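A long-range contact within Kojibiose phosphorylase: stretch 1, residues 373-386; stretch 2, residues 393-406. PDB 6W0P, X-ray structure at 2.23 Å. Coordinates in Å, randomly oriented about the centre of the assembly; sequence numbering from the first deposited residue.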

# COMPACT_ATOMS: atom_id res chain seq x y z
N MET A 373 1.73 -1.03 -32.74
CA MET A 373 2.05 -2.48 -32.93
C MET A 373 2.71 -2.99 -31.65
O MET A 373 2.49 -4.18 -31.27
CB MET A 373 3.00 -2.72 -34.11
CG MET A 373 2.35 -2.58 -35.48
SD MET A 373 0.80 -3.45 -35.69
CE MET A 373 1.32 -5.13 -35.36
N PHE A 374 3.46 -2.13 -30.97
CA PHE A 374 4.01 -2.51 -29.65
C PHE A 374 2.86 -3.04 -28.80
O PHE A 374 3.07 -4.04 -28.10
CB PHE A 374 4.73 -1.36 -28.94
CG PHE A 374 4.83 -1.61 -27.46
CD1 PHE A 374 5.67 -2.60 -26.96
CD2 PHE A 374 4.04 -0.91 -26.58
CE1 PHE A 374 5.75 -2.84 -25.60
CE2 PHE A 374 4.10 -1.16 -25.22
CZ PHE A 374 4.96 -2.12 -24.73
N ARG A 375 1.70 -2.36 -28.83
CA ARG A 375 0.51 -2.72 -28.01
C ARG A 375 -0.16 -3.97 -28.59
O ARG A 375 -0.63 -4.79 -27.81
CB ARG A 375 -0.47 -1.55 -27.93
CG ARG A 375 0.11 -0.31 -27.26
CD ARG A 375 0.55 -0.53 -25.81
NE ARG A 375 0.74 0.75 -25.12
CZ ARG A 375 1.01 0.91 -23.83
NH1 ARG A 375 1.13 -0.13 -23.03
NH2 ARG A 375 1.16 2.13 -23.34
N TYR A 376 -0.25 -4.09 -29.90
CA TYR A 376 -0.81 -5.31 -30.53
C TYR A 376 0.03 -6.50 -30.05
O TYR A 376 -0.53 -7.53 -29.68
CB TYR A 376 -0.85 -5.25 -32.06
CG TYR A 376 -1.46 -6.52 -32.61
CD1 TYR A 376 -2.83 -6.71 -32.60
CD2 TYR A 376 -0.65 -7.58 -32.96
CE1 TYR A 376 -3.39 -7.91 -33.01
CE2 TYR A 376 -1.19 -8.79 -33.37
CZ TYR A 376 -2.57 -8.96 -33.39
OH TYR A 376 -3.07 -10.16 -33.80
N ASN A 377 1.35 -6.33 -30.01
CA ASN A 377 2.29 -7.45 -29.74
C ASN A 377 2.36 -7.73 -28.24
O ASN A 377 3.07 -8.68 -27.88
CB ASN A 377 3.65 -7.21 -30.38
CG ASN A 377 3.62 -7.29 -31.89
OD1 ASN A 377 2.99 -8.18 -32.45
ND2 ASN A 377 4.30 -6.37 -32.56
N THR A 378 1.68 -6.94 -27.40
CA THR A 378 1.57 -7.16 -25.92
C THR A 378 0.10 -7.35 -25.55
O THR A 378 -0.23 -7.19 -24.36
CB THR A 378 2.21 -6.02 -25.11
OG1 THR A 378 1.84 -4.76 -25.68
CG2 THR A 378 3.72 -6.15 -25.07
N LEU A 379 -0.75 -7.71 -26.52
CA LEU A 379 -2.18 -8.06 -26.29
C LEU A 379 -2.29 -9.21 -25.27
O LEU A 379 -3.18 -9.14 -24.42
CB LEU A 379 -2.86 -8.45 -27.60
CG LEU A 379 -3.91 -7.46 -28.13
CD1 LEU A 379 -4.64 -8.03 -29.34
CD2 LEU A 379 -4.91 -7.08 -27.04
N GLU A 380 -1.47 -10.25 -25.37
CA GLU A 380 -1.64 -11.46 -24.51
C GLU A 380 -1.40 -11.06 -23.04
O GLU A 380 -2.21 -11.45 -22.16
CB GLU A 380 -0.75 -12.60 -24.99
CG GLU A 380 -1.27 -13.23 -26.28
CD GLU A 380 -2.59 -13.99 -26.13
OE1 GLU A 380 -2.79 -14.65 -25.08
OE2 GLU A 380 -3.43 -13.91 -27.05
N GLU A 381 -0.37 -10.25 -22.80
CA GLU A 381 -0.05 -9.71 -21.44
C GLU A 381 -1.23 -8.88 -20.92
O GLU A 381 -1.52 -8.98 -19.71
CB GLU A 381 1.21 -8.86 -21.50
CG GLU A 381 2.46 -9.70 -21.69
CD GLU A 381 2.74 -10.19 -23.10
OE1 GLU A 381 2.08 -9.73 -24.07
OE2 GLU A 381 3.62 -11.05 -23.22
N ALA A 382 -1.88 -8.11 -21.79
CA ALA A 382 -3.02 -7.23 -21.43
C ALA A 382 -4.23 -8.11 -21.07
O ALA A 382 -5.04 -7.69 -20.20
CB ALA A 382 -3.32 -6.27 -22.55
N LYS A 383 -4.37 -9.27 -21.70
CA LYS A 383 -5.49 -10.21 -21.41
C LYS A 383 -5.26 -10.89 -20.06
O LYS A 383 -6.24 -11.06 -19.31
CB LYS A 383 -5.67 -11.22 -22.53
CG LYS A 383 -6.37 -10.68 -23.76
CD LYS A 383 -5.93 -11.34 -25.04
CE LYS A 383 -6.86 -12.43 -25.51
NZ LYS A 383 -6.34 -13.03 -26.77
N ALA A 384 -4.01 -11.24 -19.74
CA ALA A 384 -3.65 -11.81 -18.43
C ALA A 384 -3.89 -10.75 -17.34
O ALA A 384 -4.38 -11.10 -16.25
CB ALA A 384 -2.23 -12.34 -18.46
N ARG A 385 -3.63 -9.48 -17.65
CA ARG A 385 -3.82 -8.35 -16.71
C ARG A 385 -5.31 -8.20 -16.40
O ARG A 385 -5.63 -7.98 -15.22
CB ARG A 385 -3.27 -7.03 -17.24
CG ARG A 385 -3.37 -5.87 -16.26
CD ARG A 385 -2.81 -6.15 -14.87
NE ARG A 385 -3.16 -5.09 -13.92
CZ ARG A 385 -2.95 -5.12 -12.60
NH1 ARG A 385 -2.42 -6.17 -11.99
NH2 ARG A 385 -3.32 -4.08 -11.87
N ALA A 386 -6.17 -8.25 -17.42
CA ALA A 386 -7.64 -8.17 -17.24
C ALA A 386 -8.09 -9.27 -16.28
O ALA A 386 -8.89 -8.97 -15.36
CB ALA A 386 -8.35 -8.24 -18.57
N GLY A 393 -11.13 -9.72 -21.71
CA GLY A 393 -10.59 -8.81 -22.73
C GLY A 393 -9.17 -8.37 -22.37
O GLY A 393 -8.42 -9.19 -21.80
N ALA A 394 -8.80 -7.15 -22.75
CA ALA A 394 -7.41 -6.67 -22.65
C ALA A 394 -7.38 -5.38 -21.81
O ALA A 394 -8.02 -4.39 -22.22
CB ALA A 394 -6.82 -6.46 -24.02
N CYS A 395 -6.74 -5.44 -20.64
CA CYS A 395 -6.49 -4.30 -19.73
C CYS A 395 -5.02 -3.93 -19.88
O CYS A 395 -4.18 -4.62 -19.28
CB CYS A 395 -6.81 -4.65 -18.28
SG CYS A 395 -6.45 -3.28 -17.15
N PHE A 396 -4.72 -2.95 -20.73
CA PHE A 396 -3.33 -2.50 -20.95
C PHE A 396 -2.84 -1.83 -19.66
O PHE A 396 -3.55 -1.06 -19.02
CB PHE A 396 -3.23 -1.59 -22.17
CG PHE A 396 -3.25 -2.32 -23.48
CD1 PHE A 396 -2.08 -2.88 -23.98
CD2 PHE A 396 -4.42 -2.49 -24.18
CE1 PHE A 396 -2.10 -3.61 -25.16
CE2 PHE A 396 -4.44 -3.23 -25.35
CZ PHE A 396 -3.28 -3.78 -25.85
N PRO A 397 -1.58 -2.10 -19.27
CA PRO A 397 -1.08 -1.65 -17.97
C PRO A 397 -0.75 -0.16 -17.88
O PRO A 397 -0.47 0.46 -18.88
CB PRO A 397 0.19 -2.51 -17.82
CG PRO A 397 0.69 -2.67 -19.26
CD PRO A 397 -0.59 -2.87 -20.04
N VAL A 398 -0.71 0.35 -16.64
CA VAL A 398 -0.26 1.73 -16.28
C VAL A 398 1.21 1.88 -16.70
O VAL A 398 1.55 2.85 -17.41
CB VAL A 398 -0.45 2.00 -14.78
CG1 VAL A 398 0.20 3.30 -14.36
CG2 VAL A 398 -1.92 1.99 -14.40
N ALA A 399 2.06 0.95 -16.27
CA ALA A 399 3.51 1.00 -16.53
C ALA A 399 3.99 -0.38 -16.97
O ALA A 399 3.70 -1.36 -16.24
CB ALA A 399 4.23 1.48 -15.30
N THR A 400 4.72 -0.45 -18.09
CA THR A 400 5.25 -1.72 -18.64
C THR A 400 6.37 -1.46 -19.65
O THR A 400 6.36 -0.36 -20.29
CB THR A 400 4.11 -2.52 -19.28
OG1 THR A 400 4.55 -3.86 -19.43
CG2 THR A 400 3.68 -1.98 -20.63
N ARG A 401 7.30 -2.42 -19.76
CA ARG A 401 8.04 -2.66 -21.01
C ARG A 401 7.61 -3.97 -21.67
O ARG A 401 7.49 -3.97 -22.91
CB ARG A 401 9.56 -2.61 -20.80
CG ARG A 401 10.35 -2.69 -22.11
CD ARG A 401 10.04 -1.58 -23.10
NE ARG A 401 10.58 -1.88 -24.42
CZ ARG A 401 10.05 -2.77 -25.26
NH1 ARG A 401 8.96 -3.44 -24.95
NH2 ARG A 401 10.64 -2.99 -26.42
N ASN A 402 7.36 -5.05 -20.92
CA ASN A 402 7.16 -6.39 -21.55
C ASN A 402 5.66 -6.67 -21.78
O ASN A 402 5.37 -7.72 -22.38
CB ASN A 402 7.86 -7.52 -20.78
CG ASN A 402 7.11 -7.97 -19.55
OD1 ASN A 402 6.15 -7.29 -19.14
ND2 ASN A 402 7.55 -9.07 -18.93
N GLY A 403 4.77 -5.75 -21.39
CA GLY A 403 3.31 -5.86 -21.56
C GLY A 403 2.60 -6.18 -20.26
O GLY A 403 1.36 -5.96 -20.16
N LYS A 404 3.33 -6.71 -19.28
CA LYS A 404 2.76 -7.01 -17.93
C LYS A 404 2.75 -5.73 -17.10
O LYS A 404 3.62 -4.85 -17.30
CB LYS A 404 3.57 -8.08 -17.20
CG LYS A 404 3.55 -9.44 -17.86
CD LYS A 404 4.16 -10.51 -17.01
CE LYS A 404 3.98 -11.87 -17.66
NZ LYS A 404 5.08 -12.78 -17.25
N GLU A 405 1.82 -5.65 -16.15
CA GLU A 405 1.78 -4.50 -15.21
C GLU A 405 3.10 -4.49 -14.42
O GLU A 405 3.45 -5.53 -13.84
CB GLU A 405 0.54 -4.56 -14.32
CG GLU A 405 0.43 -3.35 -13.42
CD GLU A 405 0.32 -2.05 -14.19
OE1 GLU A 405 -0.78 -1.77 -14.68
OE2 GLU A 405 1.34 -1.34 -14.32
N ALA A 406 3.80 -3.36 -14.40
CA ALA A 406 5.04 -3.18 -13.61
C ALA A 406 4.77 -2.26 -12.41
O ALA A 406 5.59 -2.22 -11.49
CB ALA A 406 6.15 -2.65 -14.49
O HOH W 1 1.59 1.47 -20.53
O HOH W 2 0.03 -5.16 -22.38
O HOH W 3 -8.51 -11.69 -20.74
O HOH W 4 -3.33 -2.53 -14.99

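Three residues cover the most surface in this contact: Phe-396 from the irregular second stretch, and Arg-385 and Arg-375 from the helical first one. They show how an irregular segment packs against helices.

Phe-396 is the hydrophobic anchor. Its CA-to-CB bond runs sideways; chi1 near -78° (m) then carries the ring in where the chain turns from one helix to the next. Ala-382 CB sits over one face, 3.9 Å from the ring centroid and almost on the ring normal, a CH-pi contact that a methyl makes neatly. Leu-379 CD2 approaches Phe-396 CZ at 3.9 Å, and it also meets Ala-394 CB at 3.6 Å; Leu-379 leaves its helix pointing away, yet its end returns to the contact. The ring edge faces Arg-375 O, 3.3 Å from Phe-396 CE1.

Small residues let the backbones close in beside this anchor. Ala-382 CB lies 3.8 Å from Ala-394 CB, and the one direct hydrogen bond between the stretches runs from Cys-395 N to Ala-382 O, at 2.9 Å. That same carbonyl accepts the helical bond from Ala-386 N, so it serves both the helix and the neighbouring stretch. Gly-393 O lies 3.1 Å from Lys-383 CA in a CA-H...O contact, and water 3 donates to both Gly-393 O and Lys-383 O.

Arg-385 points toward the second stretch and lays its aliphatic part along it: its CB is 3.3 Å from Cys-395 O, and its CD is 3.7 Å from Glu-405 CB, which lies over one guanidinium face. The opposite charges are near but form no salt bridge, with Arg-385 NE 4.2 Å from Glu-405 OE1; water 4 joins them, accepting from the former and donating to the latter. Glu-405 OE1 also accepts from Val-398 N, tying down its own loop.

Arg-375 also reaches the other stretch through a water, but its CA-to-CB bond runs sideways. Its CB packs 3.8 Å from Phe-396 CE1, while its NH2 gives a hydrogen bond to water 1, which in turn donates to Pro-397 O.

Gly-403 fits where a side chain could not. Its CA is 3.5 Å from Thr-378 CG2, and a CB here would fall 2.7 Å from that Thr-378 CG2 and 2.8 Å from Glu-381 CB; the backbone angles alone also call for glycine. Thr-378, with chi1 at 44° (p), turns its methyl to Gly-403 while its OG1 gives a hydrogen bond to Phe-374 O, 2.8 Å away. Water 2 donates to both Thr-378 O and Gly-403 O, completing a seam that buries 908 Å².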